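Local coordinates for protein haloacid dehalogenase-like hydrolase (PDB 2RB5) that probably hydrolyses phosphate esters as a magnesium-dependent phosphatase of the haloacid dehalogenase superfamily, at residues K3-D8 with K35-F40; D10-S15 with F209-N214; D186-G191 with I216-H221. All coordinates share one frame; numbering follows the deposited sequence. Where two conformers were deposited one is given.

Contact 1 of 3, residues K3-D8 with K35-F40. With MG (magnesium ion), chain B; WO6 (trioxido(oxo)tungsten), chain C.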
# COMPACT_ATOMS: atom_id res chain seq x y z
N LYS A 3 20.42 0.14 4.08
CA LYS A 3 20.07 -0.42 5.37
C LYS A 3 18.59 -0.82 5.49
O LYS A 3 18.28 -1.64 6.36
CB LYS A 3 20.41 0.55 6.51
CG LYS A 3 21.91 0.74 6.68
CD LYS A 3 22.31 1.54 7.89
CE LYS A 3 23.75 1.34 8.34
NZ LYS A 3 24.19 2.09 9.56
N ALA A 4 17.71 -0.25 4.71
CA ALA A 4 16.28 -0.45 4.84
C ALA A 4 15.68 -0.68 3.47
O ALA A 4 15.91 0.10 2.54
CB ALA A 4 15.61 0.74 5.45
N LEU A 5 14.89 -1.76 3.37
CA LEU A 5 14.17 -2.15 2.16
C LEU A 5 12.69 -1.94 2.40
O LEU A 5 12.16 -2.39 3.42
CB LEU A 5 14.40 -3.62 1.83
CG LEU A 5 15.86 -4.06 1.77
CD1 LEU A 5 15.93 -5.55 1.47
CD2 LEU A 5 16.66 -3.29 0.75
N PHE A 6 12.00 -1.30 1.46
CA PHE A 6 10.57 -1.04 1.56
C PHE A 6 9.85 -1.70 0.40
O PHE A 6 10.09 -1.31 -0.76
CB PHE A 6 10.28 0.48 1.52
CG PHE A 6 10.85 1.16 2.74
CD1 PHE A 6 12.13 1.70 2.75
CD2 PHE A 6 10.11 1.22 3.92
CE1 PHE A 6 12.64 2.28 3.91
CE2 PHE A 6 10.61 1.81 5.06
CZ PHE A 6 11.89 2.35 5.05
N PHE A 7 8.99 -2.65 0.69
CA PHE A 7 8.32 -3.43 -0.33
C PHE A 7 6.82 -3.18 -0.34
O PHE A 7 6.13 -3.46 0.64
CB PHE A 7 8.49 -4.93 -0.10
CG PHE A 7 9.91 -5.41 -0.24
CD1 PHE A 7 10.71 -5.61 0.88
CD2 PHE A 7 10.46 -5.70 -1.48
CE1 PHE A 7 12.02 -6.04 0.75
CE2 PHE A 7 11.75 -6.14 -1.60
CZ PHE A 7 12.54 -6.31 -0.49
N ASP A 8 6.30 -2.73 -1.50
CA ASP A 8 4.87 -2.90 -1.77
C ASP A 8 4.54 -4.40 -1.74
O ASP A 8 5.40 -5.25 -1.96
CB ASP A 8 4.59 -2.28 -3.12
CG ASP A 8 3.17 -2.46 -3.59
OD1 ASP A 8 2.98 -2.99 -4.70
OD2 ASP A 8 2.27 -2.05 -2.80
N LYS A 35 21.97 -10.73 6.54
CA LYS A 35 22.97 -9.67 6.34
C LYS A 35 22.65 -8.42 7.13
O LYS A 35 23.43 -7.46 7.14
CB LYS A 35 23.09 -9.37 4.83
CG LYS A 35 23.78 -10.45 4.08
CD LYS A 35 24.10 -10.25 2.67
CE LYS A 35 25.08 -11.34 2.17
NZ LYS A 35 26.42 -10.81 1.88
N GLY A 36 21.50 -8.36 7.78
CA GLY A 36 21.13 -7.25 8.62
C GLY A 36 20.31 -6.18 7.96
O GLY A 36 20.05 -5.14 8.58
N LEU A 37 19.84 -6.37 6.73
CA LEU A 37 18.88 -5.42 6.14
C LEU A 37 17.63 -5.43 7.02
O LEU A 37 17.18 -6.48 7.46
CB LEU A 37 18.49 -5.80 4.72
CG LEU A 37 19.46 -5.43 3.60
CD1 LEU A 37 19.63 -3.91 3.53
CD2 LEU A 37 20.80 -6.13 3.72
N LYS A 38 17.05 -4.25 7.19
CA LYS A 38 15.72 -4.14 7.74
C LYS A 38 14.74 -4.22 6.58
O LYS A 38 14.92 -3.58 5.54
CB LYS A 38 15.53 -2.87 8.55
CG LYS A 38 16.53 -2.68 9.64
CD LYS A 38 16.65 -3.84 10.62
CE LYS A 38 17.53 -3.37 11.78
NZ LYS A 38 17.87 -4.51 12.69
N ILE A 39 13.69 -5.01 6.78
CA ILE A 39 12.70 -5.32 5.74
C ILE A 39 11.36 -4.80 6.17
O ILE A 39 10.80 -5.24 7.19
CB ILE A 39 12.67 -6.85 5.49
CG1 ILE A 39 14.01 -7.34 4.94
CG2 ILE A 39 11.53 -7.22 4.57
CD1 ILE A 39 14.17 -8.82 4.81
N PHE A 40 10.80 -3.88 5.39
CA PHE A 40 9.55 -3.23 5.74
C PHE A 40 8.53 -3.45 4.63
O PHE A 40 8.85 -3.44 3.43
CB PHE A 40 9.79 -1.72 5.92
CG PHE A 40 10.77 -1.44 7.02
CD1 PHE A 40 12.04 -0.96 6.74
CD2 PHE A 40 10.43 -1.69 8.34
CE1 PHE A 40 12.94 -0.76 7.78
CE2 PHE A 40 11.32 -1.51 9.37
CZ PHE A 40 12.57 -1.02 9.08
MG MG B . 1.31 -2.85 -5.93
W WO6 C . 0.04 -2.46 -2.54
O1 WO6 C . -1.70 -2.85 -2.16
O2 WO6 C . 0.11 -2.88 -4.22
O3 WO6 C . 0.63 -3.57 -1.42
O4 WO6 C . -0.15 -0.85 -2.11
O HOH W 1 20.06 -2.34 8.34
O HOH W 2 1.37 -0.75 -5.81
O HOH W 3 -0.20 -2.91 -7.32
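Phe6 and Phe40 lie side by side across two neighbouring parallel strands, pointing the same way. Their planes are only 23° apart, but the rings are slid so far that they barely overlap: CE2 of Phe6 comes within 3.5 Å of CD1 of Phe40, which sits over one face of the Phe6 ring. Ala4, on the same side of the sheet, brings CB against the edge of the Phe40 ring, in its plane, 3.8 Å from CE1; alanine's single methyl is enough to reach that edge. On the face that carries Leu5, Phe7 and Ile39, a chi1 of -64° swings CG1 of Ile39 beside the backbone N and sends CG2 out to the Phe7 ring, 4.0 Å from CE1, while the CD1 methyl of Leu5 leans on CB and CG of Leu37.

Four backbone bonds fix this register. Lys38 N gives to Lys3 O, Leu5 N to Lys38 O at 2.8 Å, Phe40 N to Leu5 O, and Phe7 N to Phe40 O at 2.9 Å; a water also bridges Lys3 O and Gly36 O. Further out, helix 188-199 covers Phe6 and Phe40, whereas helices 23-34 and 250-258 cover Phe7. Gly36, at positive phi, ends helix 23-34 in a Schellman motif and turns the chain into strand 38-42. Just past strand 4-7, Asp8 OD1 binds magnesium at 2.1 Å and OD2 lies 2.3 Å from the tungsten of the bound tungstate. This is a parallel beta-alpha-beta crossover of the Rossmann-like HAD core, with the magnesium-binding aspartate at the C-terminal end of its first strand, consistent with the DxD motif of HAD enzymes.

Contact 2 of 3, residues D10-S15 with F209-N214. With MG (magnesium ion), chain B; WO6 (trioxido(oxo)tungsten), chain C.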
# COMPACT_ATOMS: atom_id res chain seq x y z
N ASP A 10 1.18 -5.98 -3.34
CA ASP A 10 0.49 -6.51 -4.52
C ASP A 10 1.19 -6.08 -5.79
O ASP A 10 1.40 -4.92 -6.08
CB ASP A 10 -0.95 -6.03 -4.51
CG ASP A 10 -1.66 -6.52 -3.27
OD1 ASP A 10 -1.94 -7.72 -3.18
OD2 ASP A 10 -1.87 -5.67 -2.33
N GLY A 11 1.61 -7.11 -6.57
CA GLY A 11 2.37 -6.87 -7.78
C GLY A 11 3.86 -6.69 -7.57
O GLY A 11 4.59 -6.51 -8.55
N THR A 12 4.32 -6.72 -6.33
CA THR A 12 5.71 -6.49 -5.96
C THR A 12 6.27 -7.69 -5.22
O THR A 12 7.24 -8.31 -5.70
CB THR A 12 5.82 -5.16 -5.19
OG1 THR A 12 5.35 -4.10 -6.04
CG2 THR A 12 7.26 -4.90 -4.80
N LEU A 13 5.68 -8.04 -4.09
CA LEU A 13 5.95 -9.29 -3.39
C LEU A 13 5.04 -10.40 -3.85
O LEU A 13 5.49 -11.50 -4.13
CB LEU A 13 5.79 -9.12 -1.87
CG LEU A 13 6.83 -8.23 -1.20
CD1 LEU A 13 6.45 -8.02 0.27
CD2 LEU A 13 8.20 -8.83 -1.31
N VAL A 14 3.74 -10.13 -3.94
CA VAL A 14 2.68 -11.13 -4.26
C VAL A 14 2.23 -10.89 -5.66
O VAL A 14 1.71 -9.85 -6.01
CB VAL A 14 1.53 -11.01 -3.28
CG1 VAL A 14 0.40 -12.04 -3.64
CG2 VAL A 14 1.93 -11.24 -1.83
N SER A 15 2.32 -11.94 -6.50
CA SER A 15 1.86 -11.87 -7.87
C SER A 15 0.35 -11.79 -7.98
O SER A 15 -0.37 -12.59 -7.35
CB SER A 15 2.32 -13.17 -8.52
OG SER A 15 1.77 -13.32 -9.82
N PHE A 209 10.65 -0.68 -3.52
CA PHE A 209 10.23 -1.59 -4.58
C PHE A 209 8.73 -1.47 -4.79
O PHE A 209 7.97 -1.58 -3.82
CB PHE A 209 10.52 -3.05 -4.21
CG PHE A 209 11.96 -3.37 -3.91
CD1 PHE A 209 12.52 -3.02 -2.67
CD2 PHE A 209 12.74 -4.01 -4.83
CE1 PHE A 209 13.82 -3.36 -2.39
CE2 PHE A 209 14.07 -4.37 -4.52
CZ PHE A 209 14.62 -4.04 -3.29
N GLY A 210 8.30 -1.24 -6.02
CA GLY A 210 6.88 -1.11 -6.28
C GLY A 210 6.52 -1.31 -7.72
O GLY A 210 7.36 -1.33 -8.62
N ASP A 211 5.21 -1.44 -7.94
CA ASP A 211 4.61 -1.67 -9.24
C ASP A 211 3.52 -0.67 -9.61
O ASP A 211 3.07 -0.75 -10.76
CB ASP A 211 4.01 -3.07 -9.38
CG ASP A 211 2.72 -3.20 -8.61
OD1 ASP A 211 2.70 -2.75 -7.44
OD2 ASP A 211 1.70 -3.68 -9.18
N GLY A 212 3.08 0.15 -8.71
CA GLY A 212 1.81 0.89 -8.90
C GLY A 212 1.95 2.37 -8.73
O GLY A 212 2.93 2.94 -8.22
N GLY A 213 0.87 3.09 -9.11
CA GLY A 213 0.87 4.53 -8.98
C GLY A 213 1.03 5.00 -7.55
O GLY A 213 1.67 6.08 -7.33
N ASN A 214 0.54 4.26 -6.58
CA ASN A 214 0.70 4.62 -5.16
C ASN A 214 2.09 4.34 -4.62
O ASN A 214 2.34 4.63 -3.46
CB ASN A 214 -0.39 3.97 -4.28
CG ASN A 214 -0.20 2.49 -4.08
OD1 ASN A 214 0.35 1.79 -4.96
ND2 ASN A 214 -0.69 1.98 -2.93
MG MG B . 1.31 -2.85 -5.93
W WO6 C . 0.04 -2.46 -2.54
O1 WO6 C . -1.70 -2.85 -2.16
O2 WO6 C . 0.11 -2.88 -4.22
O3 WO6 C . 0.63 -3.57 -1.42
O4 WO6 C . -0.15 -0.85 -2.11
O HOH W 3 -0.20 -2.91 -7.32
O HOH W 2 1.37 -0.75 -5.81
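The backbone of Asp10-Thr12 bends past the end of strand 206-210, Gly11 lying nearest Asp211 and Thr12 nearest Gly210, with no hydrogen bond passing directly between the two segments. The bound magnesium joins them instead: Asp10 O and Asp211 OD1 each bind it at 2.1 Å, which explains why two oxygens can sit only 2.9 Å apart. Asp211 CG stands between its backbone N and carbonyl carbon (chi1 74°), a rotation that turns the carboxylate toward the metal; its second oxygen, OD2, accepts from a magnesium-bound water. Gly11 suits its place twice over, since its backbone has positive phi and any beta carbon would collide with Asp211 OD2. Thr12 uses both branches. Its CG2 methyl packs 3.5 Å from Phe209 O and also touches Phe209 CB, while OG1 lies beside Asp211 and has its hydrogen bond with Asp8 OD1, a second-shell hold on a metal ligand.

The tungstate is gripped from both segments. Asp10 N donates to its O3, and Asn214 ND2 reaches O4 at 3.0 Å in a nearly straight bond of 168°; Asn214 OD1 meanwhile accepts from the other metal-bound water. Asp10 OD2 is 2.8 Å from tungstate O1 and also forms a salt bridge with Arg45. Arg45 would probably lose this carboxylate partner, and the site its contact with tungstate O1, with an alanine here, although the backbone carbonyl could still bind the metal. Because the tungstate is itself a magnesium ligand through O2, metal and oxyanion are held as one unit; as in HAD phosphatases generally, the cation probably positions a phosphoryl group and offsets the negative charge gathered around it.

Contact 3 of 3, residues D186-G191 with I216-H221; sequences DTKQKG and ISMLRH. With WO6 (trioxido(oxo)tungsten), chain C.
Helix-to-helix packing joins the N-terminal start of helix 188-199 to the short helix 216-221, beside the active site. Thr187 and Ser217 meet through their hydroxyls, OG1 to OG at 3.1 Å, in a hydrogen bond that either could donate. Thr187 also occupies the N-cap, and its OG1 takes a weak bond from Gln189 N, so one hydroxyl both caps its own helix and ties it to Ser217 of the other. Gln189 stretches over His221: a chi1 of 160° carries its CG out over the ring face, 3.5 Å from the centroid and nearly on the normal, and the amide plane stacks only 19° from the ring plane. A water joins Gln189 OE1 to Ser217 O, while His221 NE2 bonds to Asp193.

In the HAD fold a lysine at this point belongs to the active site, and Lys188 fits that pattern: its extended chain carries NZ to tungstate O4 at 3.0 Å and into a salt bridge with Asp215, a magnesium-site residue. The aliphatic part of that chain runs across Met218, with CB and CD of Lys188 each 3.9 Å from SD, the unbranched thioether lying obliquely across the lysine methylenes.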
# COMPACT_ATOMS: atom_id res chain seq x y z
N ASP A 186 -0.05 12.00 3.65
CA ASP A 186 0.07 10.58 3.99
C ASP A 186 0.14 9.71 2.75
O ASP A 186 -0.86 9.35 2.12
CB ASP A 186 -1.04 10.18 4.93
CG ASP A 186 -0.91 10.89 6.23
OD1 ASP A 186 0.23 11.14 6.70
OD2 ASP A 186 -1.97 11.22 6.81
N THR A 187 1.36 9.47 2.29
CA THR A 187 1.73 8.59 1.21
C THR A 187 2.83 7.65 1.72
O THR A 187 3.33 7.83 2.83
CB THR A 187 2.27 9.32 -0.04
OG1 THR A 187 3.56 9.81 0.28
CG2 THR A 187 1.35 10.49 -0.38
N LYS A 188 3.22 6.70 0.91
CA LYS A 188 4.28 5.78 1.40
C LYS A 188 5.57 6.52 1.67
O LYS A 188 6.37 6.03 2.48
CB LYS A 188 4.48 4.65 0.41
CG LYS A 188 3.26 3.72 0.30
CD LYS A 188 3.46 2.61 -0.71
CE LYS A 188 2.18 1.87 -0.95
NZ LYS A 188 2.38 0.65 -1.78
N GLN A 189 5.82 7.67 1.07
CA GLN A 189 6.99 8.51 1.41
C GLN A 189 6.97 8.90 2.89
O GLN A 189 8.03 8.85 3.55
CB GLN A 189 7.01 9.73 0.51
CG GLN A 189 7.83 10.95 0.98
CD GLN A 189 7.86 12.04 -0.05
OE1 GLN A 189 7.36 11.86 -1.16
NE2 GLN A 189 8.49 13.15 0.30
N LYS A 190 5.81 9.33 3.40
CA LYS A 190 5.66 9.62 4.83
C LYS A 190 5.98 8.40 5.68
O LYS A 190 6.63 8.48 6.71
CB LYS A 190 4.23 10.13 5.10
CG LYS A 190 3.85 10.28 6.55
CD LYS A 190 4.69 11.27 7.32
CE LYS A 190 3.99 11.66 8.63
NZ LYS A 190 4.84 12.53 9.50
N GLY A 191 5.49 7.24 5.22
CA GLY A 191 5.78 6.00 5.93
C GLY A 191 7.28 5.71 6.02
O GLY A 191 7.76 5.34 7.08
N ILE A 216 4.76 5.63 -6.57
CA ILE A 216 5.62 6.60 -7.21
C ILE A 216 6.32 7.51 -6.21
O ILE A 216 7.49 7.77 -6.33
CB ILE A 216 4.82 7.36 -8.29
CG1 ILE A 216 4.60 6.47 -9.52
CG2 ILE A 216 5.53 8.68 -8.64
CD1 ILE A 216 3.67 7.01 -10.57
N SER A 217 5.58 7.97 -5.18
CA SER A 217 6.26 8.91 -4.24
C SER A 217 7.39 8.18 -3.52
O SER A 217 8.42 8.81 -3.28
CB SER A 217 5.32 9.62 -3.31
OG SER A 217 4.65 8.71 -2.46
N MET A 218 7.23 6.91 -3.13
CA MET A 218 8.31 6.25 -2.43
C MET A 218 9.42 5.82 -3.37
O MET A 218 10.59 5.66 -2.93
CB MET A 218 7.85 5.09 -1.55
CG MET A 218 7.40 3.83 -2.25
SD MET A 218 7.36 2.47 -1.04
CE MET A 218 6.93 1.10 -2.09
N LEU A 219 9.14 5.55 -4.66
CA LEU A 219 10.17 5.25 -5.64
C LEU A 219 11.08 6.46 -5.83
O LEU A 219 12.28 6.32 -5.96
CB LEU A 219 9.55 4.79 -6.97
CG LEU A 219 8.91 3.42 -6.90
CD1 LEU A 219 8.05 3.19 -8.15
CD2 LEU A 219 9.93 2.33 -6.73
N ARG A 220 10.48 7.66 -5.85
CA ARG A 220 11.24 8.89 -5.95
C ARG A 220 12.00 9.23 -4.68
O ARG A 220 13.12 9.73 -4.68
CB ARG A 220 10.32 10.08 -6.21
CG ARG A 220 9.70 10.01 -7.60
CD ARG A 220 8.94 11.31 -7.84
NE ARG A 220 8.32 11.33 -9.13
CZ ARG A 220 7.17 11.81 -9.52
NH1 ARG A 220 6.37 12.42 -8.67
NH2 ARG A 220 6.80 11.69 -10.80
N HIS A 221 11.35 8.97 -3.53
CA HIS A 221 11.88 9.41 -2.23
C HIS A 221 13.03 8.59 -1.72
O HIS A 221 13.98 9.11 -1.15
CB HIS A 221 10.75 9.42 -1.22
CG HIS A 221 11.07 10.03 0.10
ND1 HIS A 221 11.45 11.35 0.21
CD2 HIS A 221 10.98 9.52 1.35
CE1 HIS A 221 11.59 11.62 1.51
NE2 HIS A 221 11.33 10.52 2.22
W WO6 C . 0.04 -2.46 -2.54
O1 WO6 C . -1.70 -2.85 -2.16
O2 WO6 C . 0.11 -2.88 -4.22
O3 WO6 C . 0.63 -3.57 -1.42
O4 WO6 C . -0.15 -0.85 -2.11
O HOH W 4 8.50 11.58 -3.47

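In the fold
From the N terminus, strand 4-7 leads into the metal-binding loop, and the chain then passes through helix 23-34 to strand 38-42, where contact 1 closes the first and short loop. Contact 2 starts inside that loop, at residues 10-15, but closes only at 209-214, so the two cross. Contact 3 opens at 186-191, before contact 2 has closed, and ends at 216-221, crossing contact 2 while following contact 1 in series. Strand 4-7 lies between strands 38-42 and 206-210, so contacts 1 and 2 border the same sheet, linked by a probable hydrogen bond from Phe209 N to Phe6 O. Contact 3 adds helices 188-199 and 216-221, and all three contacts reach the tungstate.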